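Local coordinates for protein aminopeptidase YwaD (Bacillus subtilis, PDB 6HC6) that catalyses the zinc-dependent removal of N-terminal amino acids, such as arginine, lysine and leucine, from peptides as a secreted aminopeptidase, at residues I94-E99 with L219-N224; L102-R107 with T210-A215; A332-V337 with F360-L365. One frame throughout, in Å; residues are numbered along the deposited sequence.

Interaction 1. Residues I94-E99 with L219-N224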
loop_
_atom_site.group_PDB
_atom_site.type_symbol
_atom_site.label_atom_id
_atom_site.label_comp_id
_atom_site.label_asym_id
_atom_site.label_seq_id
_atom_site.Cartn_x
_atom_site.Cartn_y
_atom_site.Cartn_z
ATOM N N ILE A 94 7.664 11.637 6.460
ATOM C CA ILE A 94 7.588 11.025 5.134
ATOM C C ILE A 94 8.000 12.071 4.103
ATOM O O ILE A 94 8.122 13.256 4.452
ATOM C CB ILE A 94 6.184 10.473 4.837
ATOM C CG1 ILE A 94 5.163 11.605 4.748
ATOM C CG2 ILE A 94 5.776 9.391 5.843
ATOM C CD1 ILE A 94 3.778 11.133 4.365
ATOM N N PRO A 95 8.232 11.698 2.840
ATOM C CA PRO A 95 8.708 12.684 1.859
ATOM C C PRO A 95 7.706 13.800 1.590
ATOM O O PRO A 95 6.510 13.695 1.869
ATOM C CB PRO A 95 8.931 11.847 0.596
ATOM C CG PRO A 95 9.180 10.479 1.099
ATOM C CD PRO A 95 8.281 10.330 2.286
ATOM N N ASP A 96 8.225 14.888 1.025
ATOM C CA ASP A 96 7.369 15.959 0.548
ATOM C C ASP A 96 6.354 15.415 -0.449
ATOM O O ASP A 96 6.609 14.448 -1.174
ATOM C CB ASP A 96 8.193 17.064 -0.113
ATOM C CG ASP A 96 9.175 17.725 0.842
ATOM O OD1 ASP A 96 8.972 17.655 2.073
ATOM O OD2 ASP A 96 10.147 18.339 0.348
ATOM N N ARG A 97 5.186 16.037 -0.458
ATOM C CA ARG A 97 4.099 15.654 -1.340
ATOM C C ARG A 97 4.024 16.679 -2.462
ATOM O O ARG A 97 4.001 17.884 -2.201
ATOM C CB ARG A 97 2.779 15.595 -0.570
ATOM C CG ARG A 97 1.563 15.296 -1.440
ATOM C CD ARG A 97 0.335 15.014 -0.580
ATOM N NE ARG A 97 0.305 15.829 0.636
ATOM C CZ ARG A 97 -0.439 16.920 0.798
ATOM N NH1 ARG A 97 -1.225 17.348 -0.183
ATOM N NH2 ARG A 97 -0.398 17.587 1.945
ATOM N N LEU A 98 4.006 16.203 -3.699
ATOM C CA LEU A 98 3.998 17.076 -4.864
ATOM C C LEU A 98 2.617 17.088 -5.498
ATOM O O LEU A 98 2.003 16.031 -5.687
ATOM C CB LEU A 98 5.017 16.618 -5.903
ATOM C CG LEU A 98 6.495 16.818 -5.609
ATOM C CD1 LEU A 98 7.258 15.950 -6.568
ATOM C CD2 LEU A 98 6.874 18.268 -5.787
ATOM N N GLU A 99 2.142 18.284 -5.841
ATOM C CA GLU A 99 0.862 18.431 -6.511
ATOM C C GLU A 99 0.966 19.560 -7.518
ATOM O O GLU A 99 1.754 20.494 -7.349
ATOM C CB GLU A 99 -0.273 18.711 -5.521
ATOM C CG GLU A 99 -0.961 17.437 -5.027
ATOM C CD GLU A 99 -1.595 17.598 -3.661
ATOM O OE1 GLU A 99 -1.323 16.753 -2.781
ATOM O OE2 GLU A 99 -2.364 18.565 -3.467
ATOM N N LEU A 219 4.217 22.693 -10.307
ATOM C CA LEU A 219 4.238 21.691 -9.247
ATOM C C LEU A 219 4.771 22.312 -7.969
ATOM O O LEU A 219 5.835 22.937 -7.975
ATOM C CB LEU A 219 5.100 20.484 -9.622
ATOM C CG LEU A 219 4.631 19.611 -10.784
ATOM C CD1 LEU A 219 5.771 18.721 -11.216
ATOM C CD2 LEU A 219 3.416 18.772 -10.398
ATOM N N LYS A 220 4.032 22.133 -6.881
ATOM C CA LYS A 220 4.423 22.626 -5.571
ATOM C C LYS A 220 4.678 21.440 -4.652
ATOM O O LYS A 220 3.940 20.449 -4.683
ATOM C CB LYS A 220 3.340 23.543 -4.986
ATOM C CG LYS A 220 3.302 23.589 -3.466
ATOM C CD LYS A 220 3.224 25.020 -2.945
ATOM C CE LYS A 220 2.974 25.051 -1.442
ATOM N NZ LYS A 220 2.597 26.420 -0.974
ATOM N N ALA A 221 5.753 21.530 -3.871
ATOM C CA ALA A 221 6.092 20.526 -2.872
ATOM C C ALA A 221 5.532 20.953 -1.524
ATOM O O ALA A 221 5.806 22.061 -1.054
ATOM C CB ALA A 221 7.605 20.339 -2.778
ATOM N N PHE A 222 4.747 20.079 -0.913
ATOM C CA PHE A 222 4.263 20.300 0.441
ATOM C C PHE A 222 5.209 19.592 1.399
ATOM O O PHE A 222 5.383 18.376 1.311
ATOM C CB PHE A 222 2.829 19.796 0.581
ATOM C CG PHE A 222 1.846 20.611 -0.192
ATOM C CD1 PHE A 222 1.641 20.377 -1.543
ATOM C CD2 PHE A 222 1.166 21.656 0.417
ATOM C CE1 PHE A 222 0.748 21.150 -2.266
ATOM C CE2 PHE A 222 0.274 22.431 -0.296
ATOM C CZ PHE A 222 0.063 22.179 -1.640
ATOM N N THR A 223 5.841 20.356 2.288
ATOM C CA THR A 223 6.881 19.833 3.158
ATOM C C THR A 223 6.328 19.559 4.555
ATOM O O THR A 223 5.135 19.719 4.828
ATOM C CB THR A 223 8.059 20.806 3.226
ATOM O OG1 THR A 223 7.627 22.032 3.828
ATOM C CG2 THR A 223 8.593 21.086 1.826
ATOM N N ASN A 224 7.223 19.155 5.459
ATOM C CA ASN A 224 6.853 18.815 6.830
ATOM C C ASN A 224 5.811 17.701 6.877
ATOM O O ASN A 224 4.994 17.650 7.803
ATOM C CB ASN A 224 6.332 20.034 7.601
ATOM C CG ASN A 224 7.436 20.956 8.058
ATOM O OD1 ASN A 224 8.605 20.761 7.721
ATOM N ND2 ASN A 224 7.071 21.974 8.830
HETATM O O HOH W 1 9.914 18.569 4.383
#

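Interaction 2. Residues L102-R107 with T210-A215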
loop_
_atom_site.group_PDB
_atom_site.type_symbol
_atom_site.label_atom_id
_atom_site.label_comp_id
_atom_site.label_asym_id
_atom_site.label_seq_id
_atom_site.Cartn_x
_atom_site.Cartn_y
_atom_site.Cartn_z
ATOM N N LEU A 102 -0.715 20.736 -15.394
ATOM C CA LEU A 102 0.016 20.657 -16.644
ATOM C C LEU A 102 -0.912 21.143 -17.741
ATOM O O LEU A 102 -2.099 20.816 -17.737
ATOM C CB LEU A 102 0.485 19.219 -16.910
ATOM C CG LEU A 102 0.925 18.851 -18.332
ATOM C CD1 LEU A 102 2.243 19.526 -18.663
ATOM C CD2 LEU A 102 1.060 17.328 -18.508
ATOM N N SER A 103 -0.380 21.939 -18.666
ATOM C CA SER A 103 -1.185 22.414 -19.779
ATOM C C SER A 103 -0.329 22.449 -21.032
ATOM O O SER A 103 0.898 22.545 -20.970
ATOM C CB SER A 103 -1.774 23.796 -19.498
ATOM O OG SER A 103 -0.744 24.762 -19.412
ATOM N N SER A 104 -0.995 22.368 -22.178
ATOM C CA SER A 104 -0.306 22.490 -23.456
ATOM C C SER A 104 -1.322 22.896 -24.507
ATOM O O SER A 104 -2.363 22.249 -24.645
ATOM C CB SER A 104 0.380 21.177 -23.840
ATOM O OG SER A 104 1.038 21.283 -25.088
ATOM N N ALA A 105 -1.025 23.975 -25.225
ATOM C CA ALA A 105 -1.896 24.477 -26.287
ATOM C C ALA A 105 -3.340 24.599 -25.806
ATOM O O ALA A 105 -4.285 24.239 -26.508
ATOM C CB ALA A 105 -1.804 23.590 -27.532
ATOM N N GLY A 106 -3.508 25.099 -24.583
ATOM C CA GLY A 106 -4.818 25.351 -24.022
ATOM C C GLY A 106 -5.533 24.146 -23.461
ATOM O O GLY A 106 -6.682 24.281 -23.024
ATOM N N ARG A 107 -4.911 22.976 -23.482
ATOM C CA ARG A 107 -5.491 21.765 -22.916
ATOM C C ARG A 107 -4.922 21.564 -21.520
ATOM O O ARG A 107 -3.702 21.512 -21.344
ATOM C CB ARG A 107 -5.192 20.565 -23.814
ATOM C CG ARG A 107 -5.637 19.206 -23.297
ATOM C CD ARG A 107 -4.968 18.108 -24.131
ATOM N NE ARG A 107 -5.506 16.766 -23.897
ATOM C CZ ARG A 107 -6.325 16.131 -24.732
ATOM N NH1 ARG A 107 -6.716 16.716 -25.856
ATOM N NH2 ARG A 107 -6.754 14.912 -24.442
ATOM N N THR A 210 2.014 14.201 -27.779
ATOM C CA THR A 210 3.050 13.885 -28.759
ATOM C C THR A 210 2.963 14.768 -29.992
ATOM O O THR A 210 3.909 14.790 -30.784
ATOM C CB THR A 210 2.995 12.422 -29.220
ATOM O OG1 THR A 210 1.793 12.190 -29.967
ATOM C CG2 THR A 210 3.081 11.463 -28.044
ATOM N N GLN A 211 1.863 15.491 -30.176
ATOM C CA GLN A 211 1.699 16.352 -31.337
ATOM C C GLN A 211 1.902 17.830 -31.027
ATOM O O GLN A 211 1.801 18.651 -31.944
ATOM C CB GLN A 211 0.311 16.149 -31.957
ATOM C CG GLN A 211 -0.093 14.698 -32.133
ATOM C CD GLN A 211 0.840 13.946 -33.057
ATOM O OE1 GLN A 211 0.889 14.214 -34.258
ATOM N NE2 GLN A 211 1.591 12.996 -32.503
ATOM N N GLN A 212 2.179 18.193 -29.773
ATOM C CA GLN A 212 2.275 19.591 -29.371
ATOM C C GLN A 212 3.726 20.045 -29.272
ATOM O O GLN A 212 4.645 19.245 -29.100
ATOM C CB GLN A 212 1.583 19.837 -28.028
ATOM C CG GLN A 212 0.191 19.231 -27.900
ATOM C CD GLN A 212 -0.747 19.657 -28.995
ATOM O OE1 GLN A 212 -0.653 20.773 -29.513
ATOM N NE2 GLN A 212 -1.664 18.769 -29.363
ATOM N N LYS A 213 3.917 21.362 -29.371
ATOM C CA LYS A 213 5.264 21.917 -29.372
ATOM C C LYS A 213 5.847 22.034 -27.964
ATOM O O LYS A 213 7.028 21.739 -27.757
ATOM C CB LYS A 213 5.260 23.280 -30.063
ATOM C CG LYS A 213 4.906 23.204 -31.543
ATOM C CD LYS A 213 6.032 22.593 -32.346
ATOM C CE LYS A 213 5.870 22.908 -33.821
ATOM N NZ LYS A 213 4.453 22.714 -34.257
ATOM N N GLU A 214 5.055 22.479 -26.990
ATOM C CA GLU A 214 5.594 22.772 -25.670
ATOM C C GLU A 214 4.498 22.598 -24.627
ATOM O O GLU A 214 3.312 22.513 -24.945
ATOM C CB GLU A 214 6.172 24.192 -25.603
ATOM C CG GLU A 214 5.106 25.267 -25.671
ATOM C CD GLU A 214 5.646 26.644 -26.027
ATOM O OE1 GLU A 214 6.767 26.739 -26.569
ATOM O OE2 GLU A 214 4.937 27.636 -25.759
ATOM N N ALA A 215 4.917 22.561 -23.369
ATOM C CA ALA A 215 4.004 22.369 -22.257
ATOM C C ALA A 215 4.497 23.177 -21.065
ATOM O O ALA A 215 5.670 23.553 -20.983
ATOM C CB ALA A 215 3.875 20.884 -21.899
HETATM O O HOH W 2 1.728 25.078 -25.041
#

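Interaction 3. Residues A332-V337 with F360-L365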
loop_
_atom_site.group_PDB
_atom_site.type_symbol
_atom_site.label_atom_id
_atom_site.label_comp_id
_atom_site.label_asym_id
_atom_site.label_seq_id
_atom_site.Cartn_x
_atom_site.Cartn_y
_atom_site.Cartn_z
ATOM N N ALA A 332 -12.081 -13.434 -7.835
ATOM C CA ALA A 332 -11.032 -13.472 -6.810
ATOM C C ALA A 332 -11.435 -14.416 -5.677
ATOM O O ALA A 332 -11.636 -14.023 -4.527
ATOM C CB ALA A 332 -10.740 -12.071 -6.286
ATOM N N SER A 333 -11.502 -15.696 -6.031
ATOM C CA SER A 333 -12.052 -16.747 -5.186
ATOM C C SER A 333 -11.003 -17.448 -4.335
ATOM O O SER A 333 -11.367 -18.274 -3.489
ATOM C CB SER A 333 -12.761 -17.785 -6.066
ATOM O OG SER A 333 -11.809 -18.505 -6.822
ATOM N N GLU A 334 -9.720 -17.160 -4.541
ATOM C CA GLU A 334 -8.634 -17.845 -3.851
ATOM C C GLU A 334 -7.994 -16.898 -2.849
ATOM O O GLU A 334 -7.698 -15.749 -3.181
ATOM C CB GLU A 334 -7.588 -18.341 -4.854
ATOM C CG GLU A 334 -6.551 -19.289 -4.281
ATOM C CD GLU A 334 -7.073 -20.720 -4.119
ATOM O OE1 GLU A 334 -6.312 -21.580 -3.619
ATOM O OE2 GLU A 334 -8.229 -20.991 -4.498
ATOM N N LEU A 335 -7.786 -17.369 -1.619
ATOM C CA LEU A 335 -7.132 -16.562 -0.598
ATOM C C LEU A 335 -5.659 -16.944 -0.591
ATOM O O LEU A 335 -5.305 -18.070 -0.239
ATOM C CB LEU A 335 -7.778 -16.755 0.775
ATOM C CG LEU A 335 -7.196 -15.854 1.870
ATOM C CD1 LEU A 335 -7.461 -14.365 1.589
ATOM C CD2 LEU A 335 -7.738 -16.248 3.241
ATOM N N TYR A 336 -4.805 -16.007 -0.987
ATOM C CA TYR A 336 -3.373 -16.242 -1.072
ATOM C C TYR A 336 -2.668 -15.835 0.209
ATOM O O TYR A 336 -3.026 -14.837 0.840
ATOM C CB TYR A 336 -2.775 -15.470 -2.247
ATOM C CG TYR A 336 -3.142 -16.116 -3.546
ATOM C CD1 TYR A 336 -2.488 -17.268 -3.979
ATOM C CD2 TYR A 336 -4.181 -15.620 -4.316
ATOM C CE1 TYR A 336 -2.839 -17.886 -5.178
ATOM C CE2 TYR A 336 -4.543 -16.235 -5.507
ATOM C CZ TYR A 336 -3.866 -17.357 -5.932
ATOM O OH TYR A 336 -4.230 -17.969 -7.111
ATOM N N VAL A 337 -1.664 -16.627 0.578
ATOM C CA VAL A 337 -0.737 -16.341 1.667
ATOM C C VAL A 337 0.609 -16.058 1.007
ATOM O O VAL A 337 1.305 -16.981 0.560
ATOM C CB VAL A 337 -0.648 -17.505 2.660
ATOM C CG1 VAL A 337 0.327 -17.177 3.781
ATOM C CG2 VAL A 337 -2.008 -17.821 3.230
ATOM N N PHE A 360 -11.667 -24.969 4.727
ATOM C CA PHE A 360 -11.475 -23.977 3.670
ATOM C C PHE A 360 -10.416 -24.524 2.715
ATOM O O PHE A 360 -9.274 -24.755 3.121
ATOM C CB PHE A 360 -11.066 -22.629 4.277
ATOM C CG PHE A 360 -10.728 -21.572 3.258
ATOM C CD1 PHE A 360 -11.710 -21.051 2.429
ATOM C CD2 PHE A 360 -9.430 -21.088 3.143
ATOM C CE1 PHE A 360 -11.403 -20.070 1.487
ATOM C CE2 PHE A 360 -9.114 -20.103 2.214
ATOM C CZ PHE A 360 -10.103 -19.594 1.388
ATOM N N ASP A 361 -10.791 -24.781 1.457
ATOM C CA ASP A 361 -9.898 -25.475 0.526
ATOM C C ASP A 361 -9.265 -24.555 -0.513
ATOM O O ASP A 361 -8.516 -25.041 -1.371
ATOM C CB ASP A 361 -10.647 -26.604 -0.195
ATOM C CG ASP A 361 -10.724 -27.879 0.621
ATOM O OD1 ASP A 361 -9.863 -28.099 1.506
ATOM O OD2 ASP A 361 -11.656 -28.674 0.363
ATOM N N SER A 362 -9.538 -23.247 -0.460
ATOM C CA SER A 362 -9.032 -22.289 -1.441
ATOM C C SER A 362 -7.951 -21.382 -0.858
ATOM O O SER A 362 -7.879 -20.187 -1.171
ATOM C CB SER A 362 -10.171 -21.455 -2.035
ATOM O OG SER A 362 -11.223 -22.283 -2.531
ATOM N N LEU A 363 -7.092 -21.958 -0.019
ATOM C CA LEU A 363 -5.922 -21.277 0.524
ATOM C C LEU A 363 -4.688 -21.718 -0.256
ATOM O O LEU A 363 -4.454 -22.920 -0.429
ATOM C CB LEU A 363 -5.760 -21.598 2.013
ATOM C CG LEU A 363 -4.806 -20.703 2.812
ATOM C CD1 LEU A 363 -5.436 -19.344 3.002
ATOM C CD2 LEU A 363 -4.474 -21.327 4.164
ATOM N N SER A 364 -3.914 -20.755 -0.737
ATOM C CA SER A 364 -2.707 -21.054 -1.494
ATOM C C SER A 364 -1.528 -20.268 -0.942
ATOM O O SER A 364 -1.643 -19.078 -0.645
ATOM C CB SER A 364 -2.892 -20.738 -2.991
ATOM O OG SER A 364 -3.813 -21.634 -3.586
ATOM N N LEU A 365 -0.399 -20.950 -0.793
ATOM C CA LEU A 365 0.857 -20.284 -0.500
ATOM C C LEU A 365 1.491 -19.824 -1.804
ATOM O O LEU A 365 1.504 -20.560 -2.794
ATOM C CB LEU A 365 1.806 -21.232 0.239
ATOM C CG LEU A 365 3.233 -20.747 0.509
ATOM C CD1 LEU A 365 3.228 -19.627 1.530
ATOM C CD2 LEU A 365 4.111 -21.899 0.992
HETATM O O HOH W 3 -9.963 -23.140 -5.269
#

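Interaction 1. Residues I94-E99 with L219-N224
Asp96 meets Thr223 just where strand 97-104 begins and its antiparallel partner 214-222 ends. The Asp96 side chain lies alongside that of Thr223, both pointing the same way. Its CB rests 3.4 Å from Phe222 O, and CG, anti to the carbonyl carbon (chi1 -62°), lies 3.6 Å from Thr223 CG2. OD2 approaches the same methyl, while OD1 reaches Thr223 CA at 3.2 Å and accepts a hydrogen bond from a water. That water also accepts from Asn224 N, so a carboxylate suits this end of the pairing: it ties the departing chain through solvent. Arg97 and Phe222 exchange two backbone hydrogen bonds, the nearly straight Phe222 N to Arg97 O at 2.7 Å and Arg97 N to Phe222 O at 2.9 Å. Glu99 and Lys220 form the next such pair. Above one face of the Arg97 guanidinium, toward its rim, sits Phe222 CB, 4.1 Å from Arg97 NH2, and the guanidinium and ring planes are only 8° apart. Arg97 NH1 forms a salt bridge to Glu99 OE1 at 2.7 Å, and NE donates to Gln225 OE1; the two bonds help fix the rotation of the flat group. On the other face of the sheet, Leu98 CD2 packs on Ala221 CB at 3.7 Å; the short alanine side chain lets the end of the leucine come across to it. The arrangement is an antiparallel strand pair at one end of the seven-stranded sheet, consistent with the place where the chain passes between the catalytic domain and the PA domain inserted in it.

Interaction 2. Residues L102-R107 with T210-A215
Ser104 and Ala215 bring their CA atoms to 4.5 Å where the chain directions of 102-105 and 212-215 run 138° apart, just before strand 97-104 turns back through a type I' beta turn from Ser104 to Arg107. Ala105 and Gly106 both take the positive phi that such a turn demands, easy for Gly106 and less usual for Ala105. The side chain of Ser104 makes the direct hydrogen bond of the contact. With OG anti to the backbone N (chi1 179°), it donates to Glu214 O at 2.6 Å, approaching 23° out of the carbonyl plane. Gln212 CB lies against the same hydroxyl oxygen at 3.3 Å, and farther out the Gln212 carboxamide puts OE1 3.6 Å from Ala105 CB. A bond from Gln212 NE2 to Ala208 O, in helix 203-209, helps hold that amide. Next to the Ser104 side chain, Ala215 CB touches Leu102 CD1 at 3.9 Å, and Ala215 CA makes a CA-H...O contact with Ser103 O. A small alanine lets the backbones come close, while leucine fills the interior toward Leu111 and Ile174. A water accepts from Ala105 N and donates to Glu214 O, each at 3.0 Å. Glu214 O is therefore gripped by two donors, so that at this strand end serine and water do the work that backbone N-H groups do farther along the sheet.

Interaction 3. Residues A332-V337 with F360-L365
Glu334 bends at chi2 (79°), which swings CD toward the neighbouring strand, and Ser364 holds OG anti to its carbonyl carbon (chi1 -68°). Ser364 OG donates to Glu334 OE1 at 2.5 Å, shorter than usual, so the exact length is best read with caution. The other carboxylate oxygen, OE2, accepts from a water that also bonds to Ser362 OG. Glu334 CD stands 3.1 Å from Ser362 O, an acceptor close to both carboxylate oxygens, which could raise the acid's proton affinity; the serine and the water would partly offset it. The backbones bond in the parallel pattern: Leu335 N donates to Ser362 O and its O accepts from Ser364 N, and Val337 N donates to Ser364 O at 2.7 Å. Glu334 CG covers the rim of one face of the Tyr336 ring, and Tyr336 CE1 touches Ser364 CB at 3.6 Å. On the opposite face of the sheet, Leu335 CB meets the Phe360 ring edge at CZ, 3.7 Å away, and Leu363 CD1 packs against Val337 CG2 at 3.8 Å; apolar side chains suit this face, where Leu335 and Val337 are buried. The contact joins the two strands of a beta-alpha-beta crossover. Trp348 of its connecting helix, 346-358, covers Val337, Leu363 and Leu365, and Leu421 of helix 412-430 packs on Leu335 and Leu363. Strand 382-389 flanks 334-339, with a classic bulge at Ser333 and Glu334 facing Gly389, whereas 363-367 is an edge strand.

Interactions 1 and 2 share strands 97-104 and 214-222, with centres about 25 Å apart; along the chain, interaction 2 is nested inside the loop that interaction 1 closes. Together they mark the two ends of one strand pair in the seven-stranded sheet of the PA domain. Interaction 1 lies at the end nearer the catalytic domain, whose strands 86-93 and 226-234 flank the pair in sequence, and interaction 2 at the remote end. Interaction 3 follows later, at one edge of the eight-stranded peptidase sheet, its centre about 39 Å from that of interaction 1 and about 48 Å from that of interaction 2. The three thus sample a two-domain monomer: the inserted domain, its connection, and the catalytic sheet.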